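Local structure of receptor-type adenylate cyclase GRESAG 4.3 (Trypanosoma brucei, 1FX4) at residues E21-L26 / V60-M65; F17-S22 / R166-A171; P31-D36 / W90-V95. The protein converts ATP into 3',5'-cyclic AMP and diphosphate through its catalytic domain, using magnesium, and could act as a receptor for an unknown ligand. All blocks are in the same frame, centred on the assembly; numbering follows the deposited sequence.

Contact 1 (E21-L26 / V60-M65); sequences ESSTAL and VGDSFM. With MG (magnesium ion), chain B.
Ser-23 and Asp-62 meet hydroxyl to carboxylate beside a magnesium ion, and the two side chains carry the whole direct contact. The aspartate divides its two oxygens: OD1 binds the metal at 2.4 Å, while OD2 faces the serine, with Ser-23 OG lying 3.0 Å from Asp-62 OD2. That hydrogen bond is weak; nor is it settled, since the one hydroxyl proton has another acceptor within reach. Ser-23 CB comes in alongside, 3.1 Å from Asp-62 OD2, which puts the methylene and the hydroxyl against the same oxygen. Ser-23 holds its OG between the backbone N and the carbonyl carbon (chi1 64°), turning the hydroxyl off the first turn of its helix and toward the metal. A second, indirect link follows: Ser-23 OG also shares a hydrogen bond of 3.0 Å with water 1, itself a magnesium ligand, so the serine is a second-shell residue to both a protein and a water ligand. On the far side of the ion, water 2 donates to Val-60 O at 2.8 Å, tying the hydrated metal to the backbone of the hairpin. Asp-62 sits in a type II' turn from Val-60 to Ser-63, with Gly-61 at a positive phi of 68° that favours glycine. The turn joins antiparallel strands 55-60 and 63-68, and Asp-19 on neighbouring strand 13-20 supplies the other protein ligand. Helix 23-29 follows that strand in the chain, and its Leu-26 packs on Tyr-99 and Phe-102 of helix 94-109 and on Met-34 of helix 34-51.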
loop_
_atom_site.group_PDB
_atom_site.type_symbol
_atom_site.label_atom_id
_atom_site.label_comp_id
_atom_site.label_asym_id
_atom_site.label_seq_id
_atom_site.Cartn_x
_atom_site.Cartn_y
_atom_site.Cartn_z
ATOM N N GLU A 21 -12.160 -5.843 4.061
ATOM C CA GLU A 21 -12.955 -6.114 2.885
ATOM C C GLU A 21 -13.767 -4.888 2.503
ATOM O O GLU A 21 -14.336 -4.209 3.363
ATOM C CB GLU A 21 -13.894 -7.293 3.109
ATOM C CG GLU A 21 -14.614 -7.672 1.828
ATOM C CD GLU A 21 -15.550 -8.830 1.995
ATOM O OE1 GLU A 21 -15.239 -9.910 1.455
ATOM O OE2 GLU A 21 -16.597 -8.664 2.656
ATOM N N SER A 22 -13.755 -4.574 1.210
ATOM C CA SER A 22 -14.519 -3.442 0.676
ATOM C C SER A 22 -14.216 -2.113 1.329
ATOM O O SER A 22 -15.094 -1.253 1.387
ATOM C CB SER A 22 -16.017 -3.701 0.840
ATOM O OG SER A 22 -16.422 -4.748 0.007
ATOM N N SER A 23 -12.989 -1.907 1.796
ATOM C CA SER A 23 -12.697 -0.638 2.451
ATOM C C SER A 23 -12.851 0.557 1.513
ATOM O O SER A 23 -13.299 1.617 1.924
ATOM C CB SER A 23 -11.319 -0.636 3.107
ATOM O OG SER A 23 -10.280 -0.766 2.165
ATOM N N THR A 24 -12.493 0.375 0.251
ATOM C CA THR A 24 -12.619 1.470 -0.708
ATOM C C THR A 24 -14.077 1.930 -0.804
ATOM O O THR A 24 -14.375 3.113 -0.646
ATOM C CB THR A 24 -12.069 1.044 -2.073
ATOM O OG1 THR A 24 -10.676 0.763 -1.931
ATOM C CG2 THR A 24 -12.230 2.149 -3.082
ATOM N N ALA A 25 -14.988 0.981 -0.978
ATOM C CA ALA A 25 -16.418 1.282 -1.067
ATOM C C ALA A 25 -16.960 1.852 0.248
ATOM O O ALA A 25 -17.867 2.680 0.247
ATOM C CB ALA A 25 -17.193 0.041 -1.472
ATOM N N LEU A 26 -16.407 1.400 1.377
ATOM C CA LEU A 26 -16.830 1.915 2.673
ATOM C C LEU A 26 -16.367 3.360 2.839
ATOM O O LEU A 26 -17.096 4.193 3.393
ATOM C CB LEU A 26 -16.278 1.044 3.819
ATOM C CG LEU A 26 -16.894 -0.355 3.903
ATOM C CD1 LEU A 26 -16.233 -1.150 5.059
ATOM C CD2 LEU A 26 -18.381 -0.226 4.156
ATOM N N VAL A 60 0.011 -1.222 4.842
ATOM C CA VAL A 60 -0.162 -0.655 3.495
ATOM C C VAL A 60 -1.652 -0.372 3.412
ATOM O O VAL A 60 -2.453 -1.289 3.241
ATOM C CB VAL A 60 0.236 -1.644 2.385
ATOM C CG1 VAL A 60 0.098 -0.979 1.010
ATOM C CG2 VAL A 60 1.681 -2.114 2.577
ATOM N N GLY A 61 -2.016 0.896 3.574
ATOM C CA GLY A 61 -3.422 1.264 3.571
ATOM C C GLY A 61 -3.957 0.645 4.846
ATOM O O GLY A 61 -3.330 0.784 5.902
ATOM N N ASP A 62 -5.052 -0.100 4.764
ATOM C CA ASP A 62 -5.569 -0.737 5.966
ATOM C C ASP A 62 -5.148 -2.191 6.040
ATOM O O ASP A 62 -5.747 -2.992 6.759
ATOM C CB ASP A 62 -7.082 -0.594 6.060
ATOM C CG ASP A 62 -7.758 -0.655 4.718
ATOM O OD1 ASP A 62 -7.352 -1.476 3.872
ATOM O OD2 ASP A 62 -8.703 0.130 4.512
ATOM N N SER A 63 -4.121 -2.532 5.272
ATOM C CA SER A 63 -3.602 -3.887 5.243
ATOM C C SER A 63 -2.431 -4.052 6.207
ATOM O O SER A 63 -1.580 -3.163 6.315
ATOM C CB SER A 63 -3.140 -4.239 3.833
ATOM O OG SER A 63 -2.479 -5.487 3.823
ATOM N N PHE A 64 -2.397 -5.173 6.919
ATOM C CA PHE A 64 -1.294 -5.450 7.840
ATOM C C PHE A 64 -0.504 -6.644 7.335
ATOM O O PHE A 64 -1.060 -7.572 6.738
ATOM C CB PHE A 64 -1.801 -5.812 9.251
ATOM C CG PHE A 64 -1.942 -4.642 10.169
ATOM C CD1 PHE A 64 -3.116 -3.898 10.184
ATOM C CD2 PHE A 64 -0.910 -4.294 11.035
ATOM C CE1 PHE A 64 -3.266 -2.815 11.056
ATOM C CE2 PHE A 64 -1.050 -3.210 11.916
ATOM C CZ PHE A 64 -2.227 -2.473 11.924
ATOM N N MET A 65 0.803 -6.591 7.543
ATOM C CA MET A 65 1.664 -7.715 7.229
ATOM C C MET A 65 2.297 -8.004 8.587
ATOM O O MET A 65 2.944 -7.129 9.185
ATOM C CB MET A 65 2.747 -7.344 6.234
ATOM C CG MET A 65 3.641 -8.531 5.905
ATOM S SD MET A 65 4.929 -8.093 4.742
ATOM C CE MET A 65 5.925 -9.606 4.780
HETATM MG MG MG B . -6.819 -2.355 1.727
HETATM O O HOH W 1 -9.043 -3.367 1.498
HETATM O O HOH W 2 -4.349 -2.229 1.393
HETATM O O HOH W 3 -6.750 -3.259 -0.548
#

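Contact 2 (F17-S22 / R166-A171); sequences FTDIES and RTESVA. With MG (magnesium ion), chain B.
Two acidic side chains, Asp-19 and Glu-168, sit close together and are bridged by water: Asp-19 OD2 is 4.1 Å from Glu-168 OE1, and the carboxylate planes are turned 46° apart. Water 5 lies 2.6 Å from Asp-19 OD2 and 2.7 Å from Glu-168 OE1, while water 4 sits near the other glutamate oxygen. Both waters have more acceptors around them than protons to give, so not every such bond can form at once. Arg-135 makes long, weak ion pairs with the two acids and would be expected to ease their repulsion. Direct contact is made through carbon atoms nearer the two backbones. Phe-17 CB presses on Glu-168 CB at 3.5 Å, and Glu-168 CG, anti to its own backbone N, lies 3.3 Å from Phe-17 O. A bend at the second torsion of the glutamate (chi2 -89°) then carries the carboxylate toward Asp-19, where Glu-168 OE1 rests 3.0 Å from Asp-19 CB. The ring of Phe-17 leads away and packs on Ser-161, Ala-164 and Ala-165, one to two turns back in the same helix. Strand 13-20 and helix 159-170 run in the same general direction, their local axes crossing at -31°. Asp-19 OD1 binds magnesium at 2.3 Å and Asp-62 completes the protein ligands: the paired-aspartate metal site of class III nucleotidyl cyclases, set on a helix-covered sheet.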
loop_
_atom_site.group_PDB
_atom_site.type_symbol
_atom_site.label_atom_id
_atom_site.label_comp_id
_atom_site.label_asym_id
_atom_site.label_seq_id
_atom_site.Cartn_x
_atom_site.Cartn_y
_atom_site.Cartn_z
ATOM N N PHE A 17 -1.303 -11.921 6.481
ATOM C CA PHE A 17 -1.670 -10.723 5.743
ATOM C C PHE A 17 -3.144 -10.461 6.037
ATOM O O PHE A 17 -3.942 -11.389 6.090
ATOM C CB PHE A 17 -1.460 -10.882 4.227
ATOM C CG PHE A 17 -0.055 -10.587 3.779
ATOM C CD1 PHE A 17 0.905 -11.580 3.790
ATOM C CD2 PHE A 17 0.299 -9.315 3.338
ATOM C CE1 PHE A 17 2.205 -11.314 3.361
ATOM C CE2 PHE A 17 1.603 -9.045 2.906
ATOM C CZ PHE A 17 2.548 -10.051 2.919
ATOM N N THR A 18 -3.493 -9.200 6.259
ATOM C CA THR A 18 -4.880 -8.840 6.515
ATOM C C THR A 18 -5.276 -7.677 5.646
ATOM O O THR A 18 -4.421 -6.923 5.195
ATOM C CB THR A 18 -5.105 -8.364 7.961
ATOM O OG1 THR A 18 -4.548 -7.051 8.141
ATOM C CG2 THR A 18 -4.464 -9.331 8.963
ATOM N N ASP A 19 -6.572 -7.540 5.410
ATOM C CA ASP A 19 -7.061 -6.390 4.690
ATOM C C ASP A 19 -8.523 -6.225 5.036
ATOM O O ASP A 19 -9.193 -7.203 5.382
ATOM C CB ASP A 19 -6.873 -6.531 3.184
ATOM C CG ASP A 19 -6.707 -5.179 2.501
ATOM O OD1 ASP A 19 -6.957 -4.147 3.148
ATOM O OD2 ASP A 19 -6.304 -5.144 1.325
ATOM N N ILE A 20 -9.006 -4.991 4.978
ATOM C CA ILE A 20 -10.398 -4.727 5.275
ATOM C C ILE A 20 -11.183 -4.952 3.993
ATOM O O ILE A 20 -10.891 -4.340 2.954
ATOM C CB ILE A 20 -10.615 -3.293 5.758
ATOM C CG1 ILE A 20 -9.885 -3.071 7.089
ATOM C CG2 ILE A 20 -12.109 -3.030 5.952
ATOM C CD1 ILE A 20 -10.075 -1.667 7.620
ATOM N N GLU A 21 -12.160 -5.843 4.061
ATOM C CA GLU A 21 -12.955 -6.114 2.885
ATOM C C GLU A 21 -13.767 -4.888 2.503
ATOM O O GLU A 21 -14.336 -4.209 3.363
ATOM C CB GLU A 21 -13.894 -7.293 3.109
ATOM C CG GLU A 21 -14.614 -7.672 1.828
ATOM C CD GLU A 21 -15.550 -8.830 1.995
ATOM O OE1 GLU A 21 -15.239 -9.910 1.455
ATOM O OE2 GLU A 21 -16.597 -8.664 2.656
ATOM N N SER A 22 -13.755 -4.574 1.210
ATOM C CA SER A 22 -14.519 -3.442 0.676
ATOM C C SER A 22 -14.216 -2.113 1.329
ATOM O O SER A 22 -15.094 -1.253 1.387
ATOM C CB SER A 22 -16.017 -3.701 0.840
ATOM O OG SER A 22 -16.422 -4.748 0.007
ATOM N N ARG A 166 -1.083 -13.878 -1.409
ATOM C CA ARG A 166 -2.115 -14.376 -2.303
ATOM C C ARG A 166 -3.181 -15.188 -1.577
ATOM O O ARG A 166 -4.331 -15.214 -1.993
ATOM C CB ARG A 166 -1.490 -15.119 -3.487
ATOM C CG ARG A 166 -0.813 -14.121 -4.426
ATOM C CD ARG A 166 0.036 -14.780 -5.476
ATOM N NE ARG A 166 0.996 -15.715 -4.893
ATOM C CZ ARG A 166 2.232 -15.898 -5.347
ATOM N NH1 ARG A 166 2.668 -15.206 -6.392
ATOM N NH2 ARG A 166 3.024 -16.792 -4.770
ATOM N N THR A 167 -2.817 -15.760 -0.432
ATOM C CA THR A 167 -3.774 -16.527 0.364
ATOM C C THR A 167 -4.777 -15.532 0.956
ATOM O O THR A 167 -5.987 -15.755 0.924
ATOM C CB THR A 167 -3.057 -17.317 1.473
ATOM O OG1 THR A 167 -2.255 -18.333 0.865
ATOM C CG2 THR A 167 -4.057 -17.972 2.419
ATOM N N GLU A 168 -4.266 -14.407 1.441
ATOM C CA GLU A 168 -5.122 -13.368 1.989
ATOM C C GLU A 168 -6.016 -12.814 0.882
ATOM O O GLU A 168 -7.210 -12.581 1.091
ATOM C CB GLU A 168 -4.280 -12.226 2.566
ATOM C CG GLU A 168 -5.078 -10.988 3.006
ATOM C CD GLU A 168 -5.285 -9.965 1.891
ATOM O OE1 GLU A 168 -6.265 -9.223 1.950
ATOM O OE2 GLU A 168 -4.476 -9.883 0.957
ATOM N N SER A 169 -5.448 -12.625 -0.305
ATOM C CA SER A 169 -6.232 -12.052 -1.406
ATOM C C SER A 169 -7.467 -12.864 -1.780
ATOM O O SER A 169 -8.476 -12.292 -2.187
ATOM C CB SER A 169 -5.357 -11.777 -2.642
ATOM O OG SER A 169 -5.157 -12.955 -3.419
ATOM N N VAL A 170 -7.423 -14.179 -1.597
ATOM C CA VAL A 170 -8.574 -15.005 -1.937
ATOM C C VAL A 170 -9.570 -15.181 -0.777
ATOM O O VAL A 170 -10.680 -15.687 -0.971
ATOM C CB VAL A 170 -8.162 -16.378 -2.517
ATOM C CG1 VAL A 170 -7.208 -16.176 -3.701
ATOM C CG2 VAL A 170 -7.513 -17.250 -1.454
ATOM N N ALA A 171 -9.175 -14.760 0.423
ATOM C CA ALA A 171 -10.060 -14.872 1.576
ATOM C C ALA A 171 -11.108 -13.770 1.526
ATOM O O ALA A 171 -10.857 -12.680 1.014
ATOM C CB ALA A 171 -9.264 -14.780 2.881
HETATM MG MG MG B . -6.819 -2.355 1.727
HETATM O O HOH W 4 -3.656 -6.967 0.579
HETATM O O HOH W 5 -6.240 -7.383 -0.068
HETATM O O HOH W 3 -6.750 -3.259 -0.548
HETATM O O HOH W 1 -9.043 -3.367 1.498
HETATM O O HOH W 2 -4.349 -2.229 1.393
#

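Contact 3 (P31-D36 / W90-V95); sequences PDLMPD and WETNAV. Unlike the reference sequence in segment 90-95: Val-95 (reference Leu).
One methyl group of Leu-33 does nearly all the work here. Its CD1 carbon reaches the other segment at two points, 3.4 Å from Thr-92 OG1 and 3.4 Å from Ala-94 CB. The second is tighter than usual for two carbons, so the methyl is pressed firmly against the alanine. Leucine and threonine come at each other tip to tip; Leu-33 turns CG opposite its own carbonyl carbon (chi1 -60°) and with a nearly straight second torsion (chi2 176°) extends CD1 to the other segment. Their backbones stay well apart, with Leu-33 CA and Thr-92 CA, the closest such pair, separated by 8.2 Å. Thr-92 OG1 has a polar partner besides this apolar neighbour: it accepts from Ala-94 N at 3.0 Å, with an N-H...O angle of 152°. This is an ST turn, and its capping bond sits just where helix 94-109 begins, so the leucine packs against the start of that helix from just before the first turn of helix 34-51. Deeper in, the packing is carried by side chains that make no close contact across the segments: Met-34 and Val-95, which is leucine in the reference sequence, both lie on Leu-26 of helix 23-29, and Trp-90 is buried against Ala-37 and Thr-40 of helix 34-51, its NE1 hydrogen-bonded to Phe-85 O. Toward solvent the two segments part company. Asp-36 and Glu-91 are exposed and make no contact across the segments, and Asn-93 points its side chain away from 31-36 at its root.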
loop_
_atom_site.group_PDB
_atom_site.type_symbol
_atom_site.label_atom_id
_atom_site.label_comp_id
_atom_site.label_asym_id
_atom_site.label_seq_id
_atom_site.Cartn_x
_atom_site.Cartn_y
_atom_site.Cartn_z
ATOM N N PRO A 31 -17.386 8.485 4.634
ATOM C CA PRO A 31 -16.179 9.277 4.910
ATOM C C PRO A 31 -16.133 9.782 6.350
ATOM O O PRO A 31 -15.067 10.083 6.887
ATOM C CB PRO A 31 -16.302 10.434 3.911
ATOM C CG PRO A 31 -17.781 10.615 3.804
ATOM C CD PRO A 31 -18.259 9.184 3.672
ATOM N N ASP A 32 -17.303 9.816 6.975
ATOM C CA ASP A 32 -17.480 10.280 8.345
ATOM C C ASP A 32 -17.299 9.190 9.401
ATOM O O ASP A 32 -17.149 9.491 10.578
ATOM C CB ASP A 32 -18.872 10.907 8.499
ATOM C CG ASP A 32 -20.007 9.940 8.137
ATOM O OD1 ASP A 32 -19.979 9.331 7.038
ATOM O OD2 ASP A 32 -20.944 9.796 8.961
ATOM N N LEU A 33 -17.354 7.930 8.986
ATOM C CA LEU A 33 -17.199 6.821 9.926
ATOM C C LEU A 33 -15.885 6.087 9.787
ATOM O O LEU A 33 -15.340 5.589 10.772
ATOM C CB LEU A 33 -18.314 5.795 9.732
ATOM C CG LEU A 33 -19.749 6.271 9.925
ATOM C CD1 LEU A 33 -20.678 5.131 9.589
ATOM C CD2 LEU A 33 -19.963 6.736 11.358
ATOM N N MET A 34 -15.388 6.000 8.560
ATOM C CA MET A 34 -14.163 5.265 8.302
ATOM C C MET A 34 -12.863 5.678 8.993
ATOM O O MET A 34 -12.101 4.803 9.393
ATOM C CB MET A 34 -13.951 5.062 6.800
ATOM C CG MET A 34 -14.890 4.024 6.201
ATOM S SD MET A 34 -14.649 2.344 6.886
ATOM C CE MET A 34 -13.234 1.811 5.945
ATOM N N PRO A 35 -12.574 6.992 9.126
ATOM C CA PRO A 35 -11.319 7.345 9.804
ATOM C C PRO A 35 -11.238 6.730 11.199
ATOM O O PRO A 35 -10.215 6.145 11.567
ATOM C CB PRO A 35 -11.379 8.874 9.867
ATOM C CG PRO A 35 -12.114 9.223 8.604
ATOM C CD PRO A 35 -13.235 8.199 8.596
ATOM N N ASP A 36 -12.336 6.830 11.942
ATOM C CA ASP A 36 -12.399 6.284 13.300
ATOM C C ASP A 36 -12.423 4.761 13.322
ATOM O O ASP A 36 -11.771 4.134 14.150
ATOM C CB ASP A 36 -13.642 6.798 14.019
ATOM C CG ASP A 36 -13.583 8.286 14.309
ATOM O OD1 ASP A 36 -12.474 8.871 14.327
ATOM O OD2 ASP A 36 -14.667 8.872 14.529
ATOM N N TRP A 90 -18.920 -0.913 17.496
ATOM C CA TRP A 90 -18.427 0.035 16.509
ATOM C C TRP A 90 -19.168 1.363 16.535
ATOM O O TRP A 90 -18.771 2.318 15.850
ATOM C CB TRP A 90 -18.500 -0.588 15.117
ATOM C CG TRP A 90 -17.571 -1.746 14.973
ATOM C CD1 TRP A 90 -17.832 -3.046 15.279
ATOM C CD2 TRP A 90 -16.212 -1.699 14.529
ATOM N NE1 TRP A 90 -16.723 -3.816 15.057
ATOM C CE2 TRP A 90 -15.713 -3.015 14.596
ATOM C CE3 TRP A 90 -15.368 -0.669 14.086
ATOM C CZ2 TRP A 90 -14.397 -3.335 14.235
ATOM C CZ3 TRP A 90 -14.066 -0.983 13.729
ATOM C CH2 TRP A 90 -13.590 -2.310 13.807
ATOM N N GLU A 91 -20.249 1.411 17.319
ATOM C CA GLU A 91 -21.060 2.618 17.480
ATOM C C GLU A 91 -21.739 3.057 16.194
ATOM O O GLU A 91 -21.972 4.244 15.981
ATOM C CB GLU A 91 -20.223 3.770 18.049
ATOM C CG GLU A 91 -19.578 3.494 19.399
ATOM C CD GLU A 91 -18.699 4.650 19.866
ATOM O OE1 GLU A 91 -19.065 5.819 19.596
ATOM O OE2 GLU A 91 -17.635 4.400 20.486
ATOM N N THR A 92 -22.043 2.095 15.334
ATOM C CA THR A 92 -22.716 2.370 14.074
ATOM C C THR A 92 -23.163 1.063 13.450
ATOM O O THR A 92 -22.548 0.025 13.681
ATOM C CB THR A 92 -21.785 3.115 13.072
ATOM O OG1 THR A 92 -22.511 3.388 11.871
ATOM C CG2 THR A 92 -20.554 2.260 12.713
ATOM N N ASN A 93 -24.280 1.089 12.734
ATOM C CA ASN A 93 -24.713 -0.110 12.056
ATOM C C ASN A 93 -24.522 0.131 10.567
ATOM O O ASN A 93 -24.761 -0.758 9.756
ATOM C CB ASN A 93 -26.174 -0.455 12.361
ATOM C CG ASN A 93 -26.480 -1.933 12.116
ATOM O OD1 ASN A 93 -26.057 -2.797 12.890
ATOM N ND2 ASN A 93 -27.183 -2.232 11.022
ATOM N N ALA A 94 -24.031 1.324 10.230
ATOM C CA ALA A 94 -23.820 1.721 8.840
ATOM C C ALA A 94 -22.867 0.826 8.045
ATOM O O ALA A 94 -23.068 0.618 6.847
ATOM C CB ALA A 94 -23.354 3.173 8.781
ATOM N N VAL A 95 -21.832 0.308 8.701
ATOM C CA VAL A 95 -20.856 -0.557 8.024
ATOM C C VAL A 95 -21.521 -1.888 7.643
ATOM O O VAL A 95 -21.329 -2.397 6.547
ATOM C CB VAL A 95 -19.661 -0.810 8.948
ATOM C CG1 VAL A 95 -18.589 -1.699 8.315
ATOM C CG2 VAL A 95 -18.942 0.474 9.367
#

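In the fold
Along the chain the segments come in the order 17-22, 21-26, 31-36, 60-65, 90-95 and 166-171, so contact 3 is nested inside the loop closed by contact 2, while contacts 1 and 3 interleave. Contacts 1 and 2 have centres about 9 Å apart, share Glu-21 and Ser-22, and reach the same mixed sheet, through its neighbouring strands 63-68 and 13-20; together they assemble the magnesium site of the catalytic domain. Contact 3 lies nearer the surface, its centre about 14 Å from that of contact 1 and 21 Å from that of contact 2. Helix 23-29 connects it to the metal site, with Leu-26 touching both Met-34 and Val-95.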